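Local atomic coordinates of BAG family molecular chaperone regulator 4 (Arabidopsis thaliana, PDB entry 4HWH), a protein that binds the ATPase domain of HSP70/HSC70 chaperones through its BAG domain and probably acts as a co-chaperone in programmed cell death and stress responses. Residues Asp19-Leu24 against Glu78-Leu83; Val34-Phe39 against Lys82-Cys87; Arg48-Leu53 against Ala68-Ile73. One frame throughout, in Å; residues are numbered along the deposited sequence.

Interaction 1 (Asp19-Leu24 against Glu78-Leu83); sequences DRVVAL and EAVDKL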
loop_
_atom_site.group_PDB
_atom_site.type_symbol
_atom_site.label_atom_id
_atom_site.label_comp_id
_atom_site.label_asym_id
_atom_site.label_seq_id
_atom_site.Cartn_x
_atom_site.Cartn_y
_atom_site.Cartn_z
ATOM N N ASP A 19 0.810 4.684 -6.203
ATOM C CA ASP A 19 1.236 5.968 -6.759
ATOM C C ASP A 19 1.801 6.875 -5.666
ATOM O O ASP A 19 2.803 7.562 -5.863
ATOM C CB ASP A 19 0.075 6.671 -7.474
ATOM C CG ASP A 19 -0.267 6.032 -8.809
ATOM O OD1 ASP A 19 0.560 5.260 -9.338
ATOM O OD2 ASP A 19 -1.363 6.308 -9.336
ATOM N N ARG A 20 1.151 6.874 -4.509
ATOM C CA ARG A 20 1.597 7.714 -3.400
ATOM C C ARG A 20 2.989 7.313 -2.918
ATOM O O ARG A 20 3.827 8.167 -2.622
ATOM C CB ARG A 20 0.597 7.662 -2.243
ATOM C CG ARG A 20 1.017 8.486 -1.037
ATOM C CD ARG A 20 1.231 9.934 -1.425
ATOM N NE ARG A 20 0.009 10.534 -1.949
ATOM C CZ ARG A 20 -0.019 11.620 -2.716
ATOM N NH1 ARG A 20 1.111 12.226 -3.056
ATOM N NH2 ARG A 20 -1.177 12.094 -3.152
ATOM N N VAL A 21 3.237 6.012 -2.842
ATOM C CA VAL A 21 4.536 5.525 -2.402
ATOM C C VAL A 21 5.637 5.991 -3.350
ATOM O O VAL A 21 6.706 6.413 -2.909
ATOM C CB VAL A 21 4.551 3.986 -2.253
ATOM C CG1 VAL A 21 5.962 3.480 -1.996
ATOM C CG2 VAL A 21 3.610 3.559 -1.118
ATOM N N VAL A 22 5.373 5.932 -4.652
ATOM C CA VAL A 22 6.356 6.415 -5.617
ATOM C C VAL A 22 6.591 7.914 -5.422
ATOM O O VAL A 22 7.732 8.380 -5.437
ATOM C CB VAL A 22 5.948 6.109 -7.075
ATOM C CG1 VAL A 22 6.888 6.808 -8.050
ATOM C CG2 VAL A 22 5.959 4.607 -7.319
ATOM N N ALA A 23 5.512 8.660 -5.212
ATOM C CA ALA A 23 5.627 10.095 -4.963
ATOM C C ALA A 23 6.502 10.381 -3.743
ATOM O O ALA A 23 7.309 11.309 -3.753
ATOM C CB ALA A 23 4.248 10.730 -4.797
ATOM N N LEU A 24 6.341 9.591 -2.686
ATOM C CA LEU A 24 7.172 9.781 -1.500
ATOM C C LEU A 24 8.632 9.461 -1.814
ATOM O O LEU A 24 9.542 10.162 -1.369
ATOM C CB LEU A 24 6.676 8.926 -0.334
ATOM C CG LEU A 24 5.287 9.285 0.194
ATOM C CD1 LEU A 24 4.820 8.263 1.213
ATOM C CD2 LEU A 24 5.287 10.692 0.793
ATOM N N GLU A 78 6.931 -3.223 2.287
ATOM C CA GLU A 78 8.385 -3.309 2.336
ATOM C C GLU A 78 9.018 -2.046 1.768
ATOM O O GLU A 78 9.970 -1.515 2.332
ATOM C CB GLU A 78 8.876 -4.539 1.572
ATOM C CG GLU A 78 8.469 -5.856 2.209
ATOM C CD GLU A 78 9.040 -7.060 1.486
ATOM O OE1 GLU A 78 9.845 -6.868 0.548
ATOM O OE2 GLU A 78 8.683 -8.199 1.857
ATOM N N ALA A 79 8.481 -1.561 0.653
ATOM C CA ALA A 79 8.994 -0.340 0.044
ATOM C C ALA A 79 8.866 0.851 0.995
ATOM O O ALA A 79 9.773 1.679 1.089
ATOM C CB ALA A 79 8.283 -0.058 -1.270
ATOM N N VAL A 80 7.742 0.933 1.700
ATOM C CA VAL A 80 7.524 2.021 2.652
ATOM C C VAL A 80 8.493 1.926 3.829
ATOM O O VAL A 80 9.080 2.929 4.240
ATOM C CB VAL A 80 6.068 2.060 3.159
ATOM C CG1 VAL A 80 5.928 3.042 4.319
ATOM C CG2 VAL A 80 5.124 2.441 2.014
ATOM N N ASP A 81 8.660 0.720 4.366
ATOM C CA ASP A 81 9.621 0.494 5.444
ATOM C C ASP A 81 11.000 1.001 5.041
ATOM O O ASP A 81 11.682 1.674 5.816
ATOM C CB ASP A 81 9.715 -0.995 5.787
ATOM C CG ASP A 81 8.468 -1.519 6.455
ATOM O OD1 ASP A 81 7.758 -0.718 7.096
ATOM O OD2 ASP A 81 8.201 -2.735 6.344
ATOM N N LYS A 82 11.403 0.666 3.819
ATOM C CA LYS A 82 12.718 1.040 3.314
ATOM C C LYS A 82 12.867 2.554 3.250
ATOM O O LYS A 82 13.883 3.099 3.669
ATOM C CB LYS A 82 12.966 0.421 1.936
ATOM C CG LYS A 82 13.395 -1.042 1.969
ATOM C CD LYS A 82 12.686 -1.802 3.078
ATOM C CE LYS A 82 12.705 -3.303 2.847
ATOM N NZ LYS A 82 11.853 -4.003 3.852
ATOM N N LEU A 83 11.852 3.230 2.721
ATOM C CA LEU A 83 11.847 4.686 2.683
ATOM C C LEU A 83 11.957 5.285 4.077
ATOM O O LEU A 83 12.755 6.189 4.314
ATOM C CB LEU A 83 10.571 5.202 2.022
ATOM C CG LEU A 83 10.528 5.203 0.501
ATOM C CD1 LEU A 83 9.280 5.929 0.029
ATOM C CD2 LEU A 83 11.778 5.866 -0.046
#

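Interaction 2 (Val34-Phe39 against Lys82-Cys87); sequences VAVREF and KLKARC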
loop_
_atom_site.group_PDB
_atom_site.type_symbol
_atom_site.label_atom_id
_atom_site.label_comp_id
_atom_site.label_asym_id
_atom_site.label_seq_id
_atom_site.Cartn_x
_atom_site.Cartn_y
_atom_site.Cartn_z
ATOM N N VAL A 34 10.844 14.447 4.192
ATOM C CA VAL A 34 9.478 13.949 4.280
ATOM C C VAL A 34 9.095 13.615 5.720
ATOM O O VAL A 34 9.798 12.867 6.403
ATOM C CB VAL A 34 9.285 12.701 3.397
ATOM C CG1 VAL A 34 7.893 12.124 3.580
ATOM C CG2 VAL A 34 9.538 13.045 1.932
ATOM N N ALA A 35 7.978 14.179 6.173
ATOM C CA ALA A 35 7.484 13.945 7.531
ATOM C C ALA A 35 7.234 12.463 7.780
ATOM O O ALA A 35 6.721 11.762 6.911
ATOM C CB ALA A 35 6.211 14.741 7.774
ATOM N N VAL A 36 7.587 11.987 8.970
ATOM C CA VAL A 36 7.405 10.578 9.296
ATOM C C VAL A 36 5.951 10.122 9.124
ATOM O O VAL A 36 5.697 8.971 8.760
ATOM C CB VAL A 36 7.901 10.250 10.726
ATOM C CG1 VAL A 36 7.148 11.072 11.761
ATOM C CG2 VAL A 36 7.764 8.762 11.012
ATOM N N ARG A 37 4.998 11.019 9.366
ATOM C CA ARG A 37 3.587 10.643 9.266
ATOM C C ARG A 37 3.188 10.204 7.856
ATOM O O ARG A 37 2.251 9.427 7.693
ATOM C CB ARG A 37 2.658 11.761 9.758
ATOM C CG ARG A 37 2.532 12.947 8.815
ATOM C CD ARG A 37 1.237 13.710 9.066
ATOM N NE ARG A 37 1.156 14.922 8.256
ATOM C CZ ARG A 37 1.468 16.133 8.701
ATOM N NH1 ARG A 37 1.873 16.294 9.954
ATOM N NH2 ARG A 37 1.370 17.183 7.898
ATOM N N GLU A 38 3.891 10.700 6.840
ATOM C CA GLU A 38 3.600 10.292 5.468
ATOM C C GLU A 38 3.827 8.791 5.319
ATOM O O GLU A 38 2.991 8.078 4.768
ATOM C CB GLU A 38 4.474 11.037 4.453
ATOM C CG GLU A 38 4.498 12.541 4.604
ATOM C CD GLU A 38 3.114 13.152 4.642
ATOM O OE1 GLU A 38 2.212 12.668 3.928
ATOM O OE2 GLU A 38 2.933 14.128 5.390
ATOM N N PHE A 39 4.971 8.318 5.803
ATOM C CA PHE A 39 5.300 6.901 5.711
ATOM C C PHE A 39 4.346 6.072 6.564
ATOM O O PHE A 39 3.891 5.007 6.150
ATOM C CB PHE A 39 6.743 6.653 6.147
ATOM C CG PHE A 39 7.747 7.489 5.413
ATOM C CD1 PHE A 39 7.840 7.429 4.032
ATOM C CD2 PHE A 39 8.599 8.335 6.102
ATOM C CE1 PHE A 39 8.764 8.199 3.349
ATOM C CE2 PHE A 39 9.524 9.110 5.426
ATOM C CZ PHE A 39 9.605 9.040 4.045
ATOM N N LYS A 82 11.403 0.666 3.819
ATOM C CA LYS A 82 12.718 1.040 3.314
ATOM C C LYS A 82 12.867 2.554 3.250
ATOM O O LYS A 82 13.883 3.099 3.669
ATOM C CB LYS A 82 12.966 0.421 1.936
ATOM C CG LYS A 82 13.395 -1.042 1.969
ATOM C CD LYS A 82 12.686 -1.802 3.078
ATOM C CE LYS A 82 12.705 -3.303 2.847
ATOM N NZ LYS A 82 11.853 -4.003 3.852
ATOM N N LEU A 83 11.852 3.230 2.721
ATOM C CA LEU A 83 11.847 4.686 2.683
ATOM C C LEU A 83 11.957 5.285 4.077
ATOM O O LEU A 83 12.755 6.189 4.314
ATOM C CB LEU A 83 10.571 5.202 2.022
ATOM C CG LEU A 83 10.528 5.203 0.501
ATOM C CD1 LEU A 83 9.280 5.929 0.029
ATOM C CD2 LEU A 83 11.778 5.866 -0.046
ATOM N N LYS A 84 11.133 4.792 4.994
ATOM C CA LYS A 84 11.140 5.300 6.356
ATOM C C LYS A 84 12.522 5.118 6.971
ATOM O O LYS A 84 13.072 6.037 7.576
ATOM C CB LYS A 84 10.079 4.600 7.207
ATOM C CG LYS A 84 9.921 5.207 8.594
ATOM C CD LYS A 84 8.799 4.548 9.376
ATOM C CE LYS A 84 8.652 5.190 10.742
ATOM N NZ LYS A 84 7.538 4.583 11.519
ATOM N N ALA A 85 13.084 3.926 6.800
ATOM C CA ALA A 85 14.416 3.635 7.316
ATOM C C ALA A 85 15.452 4.580 6.711
ATOM O O ALA A 85 16.308 5.109 7.420
ATOM C CB ALA A 85 14.786 2.191 7.044
ATOM N N ARG A 86 15.365 4.794 5.401
ATOM C CA ARG A 86 16.273 5.704 4.708
ATOM C C ARG A 86 16.232 7.113 5.290
ATOM O O ARG A 86 17.242 7.816 5.305
ATOM C CB ARG A 86 15.950 5.760 3.211
ATOM C CG ARG A 86 16.870 4.929 2.326
ATOM C CD ARG A 86 16.453 3.466 2.266
ATOM N NE ARG A 86 16.658 2.768 3.531
ATOM C CZ ARG A 86 16.472 1.462 3.700
ATOM N NH1 ARG A 86 16.080 0.709 2.681
ATOM N NH2 ARG A 86 16.681 0.907 4.886
ATOM N N CYS A 87 15.060 7.521 5.763
ATOM C CA CYS A 87 14.871 8.870 6.285
ATOM C C CYS A 87 15.030 8.930 7.799
ATOM O O CYS A 87 14.883 9.991 8.404
ATOM C CB CYS A 87 13.501 9.408 5.881
ATOM S SG CYS A 87 13.271 9.520 4.097
#

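Interaction 3 (Arg48-Leu53 against Ala68-Ile73); sequences RQLLKL and AEVRRI. With ACT (acetate ion), chain G.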
loop_
_atom_site.group_PDB
_atom_site.type_symbol
_atom_site.label_atom_id
_atom_site.label_comp_id
_atom_site.label_asym_id
_atom_site.label_seq_id
_atom_site.Cartn_x
_atom_site.Cartn_y
_atom_site.Cartn_z
ATOM N N ARG A 48 -5.097 -1.301 6.264
ATOM C CA ARG A 48 -6.552 -1.268 6.199
ATOM C C ARG A 48 -7.053 -2.030 4.975
ATOM O O ARG A 48 -8.075 -2.714 5.031
ATOM C CB ARG A 48 -7.051 0.178 6.170
ATOM C CG ARG A 48 -6.859 0.922 7.482
ATOM C CD ARG A 48 -7.977 0.598 8.460
ATOM N NE ARG A 48 -9.276 0.998 7.932
ATOM C CZ ARG A 48 -10.443 0.593 8.423
ATOM N NH1 ARG A 48 -11.574 1.010 7.870
ATOM N NH2 ARG A 48 -10.480 -0.233 9.459
ATOM N N GLN A 49 -6.328 -1.910 3.864
ATOM C CA GLN A 49 -6.702 -2.635 2.658
ATOM C C GLN A 49 -6.511 -4.134 2.859
ATOM O O GLN A 49 -7.287 -4.937 2.345
ATOM C CB GLN A 49 -5.933 -2.122 1.435
ATOM C CG GLN A 49 -6.358 -0.722 1.007
ATOM C CD GLN A 49 -7.861 -0.603 0.794
ATOM O OE1 GLN A 49 -8.468 -1.410 0.086
ATOM N NE2 GLN A 49 -8.465 0.409 1.399
ATOM N N LEU A 50 -5.490 -4.503 3.626
ATOM C CA LEU A 50 -5.232 -5.904 3.934
ATOM C C LEU A 50 -6.385 -6.476 4.758
ATOM O O LEU A 50 -6.836 -7.596 4.524
ATOM C CB LEU A 50 -3.916 -6.039 4.702
ATOM C CG LEU A 50 -3.197 -7.385 4.669
ATOM C CD1 LEU A 50 -2.923 -7.807 3.234
ATOM C CD2 LEU A 50 -1.900 -7.300 5.466
ATOM N N LEU A 51 -6.862 -5.696 5.721
ATOM C CA LEU A 51 -7.995 -6.105 6.546
ATOM C C LEU A 51 -9.244 -6.307 5.701
ATOM O O LEU A 51 -10.006 -7.249 5.916
ATOM C CB LEU A 51 -8.266 -5.068 7.635
ATOM C CG LEU A 51 -7.258 -5.017 8.780
ATOM C CD1 LEU A 51 -7.569 -3.838 9.690
ATOM C CD2 LEU A 51 -7.282 -6.321 9.553
ATOM N N LYS A 52 -9.452 -5.412 4.740
ATOM C CA LYS A 52 -10.592 -5.516 3.840
ATOM C C LYS A 52 -10.536 -6.834 3.070
ATOM O O LYS A 52 -11.523 -7.561 3.002
ATOM C CB LYS A 52 -10.635 -4.324 2.880
ATOM C CG LYS A 52 -11.880 -4.288 2.002
ATOM C CD LYS A 52 -12.094 -2.914 1.378
ATOM C CE LYS A 52 -13.393 -2.868 0.578
ATOM N NZ LYS A 52 -13.617 -1.548 -0.080
ATOM N N LEU A 53 -9.372 -7.144 2.504
ATOM C CA LEU A 53 -9.186 -8.408 1.797
ATOM C C LEU A 53 -9.428 -9.605 2.716
ATOM O O LEU A 53 -10.008 -10.605 2.297
ATOM C CB LEU A 53 -7.786 -8.491 1.178
ATOM C CG LEU A 53 -7.471 -7.570 -0.007
ATOM C CD1 LEU A 53 -5.978 -7.566 -0.304
ATOM C CD2 LEU A 53 -8.259 -7.978 -1.244
ATOM N N ALA A 68 -3.367 -12.284 -4.942
ATOM C CA ALA A 68 -2.465 -11.439 -5.714
ATOM C C ALA A 68 -2.350 -10.054 -5.081
ATOM O O ALA A 68 -1.260 -9.494 -4.978
ATOM C CB ALA A 68 -2.948 -11.324 -7.148
ATOM N N GLU A 69 -3.481 -9.508 -4.651
ATOM C CA GLU A 69 -3.506 -8.175 -4.066
ATOM C C GLU A 69 -2.817 -8.158 -2.704
ATOM O O GLU A 69 -2.188 -7.171 -2.324
ATOM C CB GLU A 69 -4.944 -7.681 -3.933
ATOM C CG GLU A 69 -5.058 -6.179 -3.947
ATOM C CD GLU A 69 -4.526 -5.581 -5.237
ATOM O OE1 GLU A 69 -3.964 -4.472 -5.186
ATOM O OE2 GLU A 69 -4.665 -6.225 -6.298
ATOM N N VAL A 70 -2.937 -9.259 -1.969
ATOM C CA VAL A 70 -2.262 -9.371 -0.687
ATOM C C VAL A 70 -0.755 -9.248 -0.889
ATOM O O VAL A 70 -0.073 -8.541 -0.146
ATOM C CB VAL A 70 -2.605 -10.699 0.023
ATOM C CG1 VAL A 70 -1.696 -10.920 1.232
ATOM C CG2 VAL A 70 -4.072 -10.707 0.442
ATOM N N ARG A 71 -0.244 -9.933 -1.908
ATOM C CA ARG A 71 1.184 -9.909 -2.198
ATOM C C ARG A 71 1.641 -8.519 -2.627
ATOM O O ARG A 71 2.720 -8.071 -2.241
ATOM C CB ARG A 71 1.538 -10.945 -3.272
ATOM C CG ARG A 71 1.361 -12.385 -2.812
ATOM C CD ARG A 71 1.760 -13.372 -3.899
ATOM N NE ARG A 71 1.600 -14.757 -3.466
ATOM C CZ ARG A 71 1.889 -15.814 -4.220
ATOM N NH1 ARG A 71 2.354 -15.645 -5.451
ATOM N NH2 ARG A 71 1.713 -17.039 -3.744
ATOM N N ARG A 72 0.813 -7.842 -3.418
ATOM C CA ARG A 72 1.134 -6.499 -3.885
ATOM C C ARG A 72 1.266 -5.579 -2.680
ATOM O O ARG A 72 2.183 -4.764 -2.598
ATOM C CB ARG A 72 0.046 -5.990 -4.843
ATOM C CG ARG A 72 0.576 -5.241 -6.060
ATOM C CD ARG A 72 0.169 -3.768 -6.095
ATOM N NE ARG A 72 -1.264 -3.608 -6.323
ATOM C CZ ARG A 72 -1.825 -2.589 -6.968
ATOM N NH1 ARG A 72 -3.143 -2.552 -7.104
ATOM N NH2 ARG A 72 -1.084 -1.614 -7.486
ATOM N N ILE A 73 0.349 -5.727 -1.733
ATOM C CA ILE A 73 0.375 -4.917 -0.522
ATOM C C ILE A 73 1.639 -5.171 0.302
ATOM O O ILE A 73 2.294 -4.234 0.765
ATOM C CB ILE A 73 -0.887 -5.162 0.328
ATOM C CG1 ILE A 73 -2.109 -4.540 -0.358
ATOM C CG2 ILE A 73 -0.704 -4.604 1.724
ATOM C CD1 ILE A 73 -3.430 -4.816 0.353
HETATM C C ACT G . 2.879 -1.798 -7.443
HETATM O O ACT G . 2.881 -3.045 -7.326
HETATM O OXT ACT G . 1.790 -1.285 -7.783
HETATM C CH3 ACT G . 4.110 -0.975 -7.194
#

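Interaction 1 (Asp19-Leu24 against Glu78-Leu83)
Val21 and Val80 meet where helix 3-29 and helix 63-86 run side by side in nearly the same direction, their local axes 10.5 Å apart at closest and inclined by 20°. This is the pairing of the first and third helices in the three-helix bundle of the BAG domain. The backbones come nearest at Val21 and Val80, whose CA atoms are 6.8 Å apart, and the pairing is repeated one turn on at Leu24 and Leu83.

The contact is made almost entirely of apolar side chains, with no polar bond between the segments. Val21 carries the middle of it and divides its two methyls between two neighbours. CG2, which lies beside its own backbone N, meets Val80 CG2 at 3.7 Å, the two side chains crossing at about a right angle. CG1, anti to the backbone N (chi1 172°), lies more loosely, 4.3 Å from Ala79 CB.

Helix 36-54 closes over the same seam, with Phe39 against both Val80 and Leu83 and Glu38 against Leu24, so the valines and Leu24 are buried between three helices. Arg20 projects from another side of helix 3-29, where its NH2 donates a hydrogen bond to a malonic acid molecule that probably came from the crystallisation liquor. Back at the seam, Leu83 reaches over with CD1 alone: that methyl sits 4.0 Å from Leu24 CB and, at 3.9 Å, also touches the carbonyl oxygen Val21 O.

Interaction 2 (Val34-Phe39 against Lys82-Cys87)
At one end of the three-helix bundle, the Phe39 ring packs against the last turns of helix 63-86, close to where helix 36-54 begins. In Phe39, chi1 sets CG anti to the carbonyl carbon and chi2 (-58°) turns the ring so that one face lies over the backbone of Leu83 and Lys84. Lys84 CA makes a CH-pi contact, 4.2 Å from the Phe39 ring centroid and 19° off the ring normal. Side-chain atoms of Leu83 and Cys87 meet the ring farther out. Leu83 CB touches Phe39 CE1 at 3.7 Å, its side chain crossing that of Phe39 at about a right angle. Cys87 SG approaches Phe39 CZ at 3.7 Å; this is a sulfur-aromatic contact, and an oblique one, with the sulfur 64° off the ring normal.

Beyond the ring, Lys84 runs out fully extended past Val36, its CE lying 3.7 Å from Val36 CG2. Its NZ goes on to a salt bridge with Asp40, so the aliphatic part of the lysine packs while the charge is paired near the surface. Val28 of helix 3-29 touches Cys87. This joins the start of the second helix to the end of the third, an antiparallel pair of the BAG three-helix bundle.

Interaction 3 (Arg48-Leu53 against Ala68-Ile73)
Leu53 CD1 is the methyl on which this contact converges: it meets Val70 CG2 at 3.7 Å, Glu69 CB at 3.8 Å and Ile73 CD1 at 3.8 Å. Leu53 and Val70 slide past each other in opposite directions, while Glu69 crosses Leu53 at about a right angle. One turn earlier on helix 36-54, Leu50 brings its CD1 to Val70 CG1, 3.9 Å away, and more loosely to Ile73 CG2. Val70 thus meets two leucines, CG1 on Leu50 and CG2 chiefly on Leu53. Ile73 CD1 also reaches Gln49 CB, and Gln49 then bends at chi2 (-53°), its end leading away from helix 63-86.

Outside this apolar layer, Glu69 contributes only its aliphatic carbons to Leu53 and turns its carboxylate toward Arg72, one turn along the same helix. In a salt bridge, Arg72 grips a single oxygen side-on with two nitrogens. NH1 donates to the syn lone pair of Glu69 OE1 at 2.8 Å, and NE meets the same oxygen from above the carboxylate plane at 3.1 Å. Both bonds lie close to the guanidinium plane, which should restrain its rotation.

Further out, Arg72 NH1 makes a second salt bridge to Asp15 of helix 3-29. Arg72 NH2 donates to OXT of an acetate, probably from the crystallisation liquor, at 2.9 Å and 159°; the same acetate is also hydrogen-bonded to Ser18 OG. The local axes are 10.2 Å apart at 163°, the antiparallel pairing of the second and third helices in a BAG-domain bundle.

All three contacts draw on helix 63-86, which pairs with helix 3-29 in interaction 1 and with helix 36-54 in interactions 2 and 3. Interactions 1 and 2 form one continuous patch: their centres are about 8 Å apart, Lys82 and Leu83 belong to both, Leu83 makes contacts in each, and Val80 CG1 lies 3.4 Å from Phe39 O. Interaction 3 lies on the other side of the chain's centre, about 16 Å from interaction 1 and 21 Å from interaction 2, centre to centre. The malonic acid pocket (Glu13, Leu17, Arg20) includes Arg20 of interaction 1, and its Glu13 is touched by Gln49 of interaction 3; Arg72 of interaction 3 and Ser18 bind the acetate.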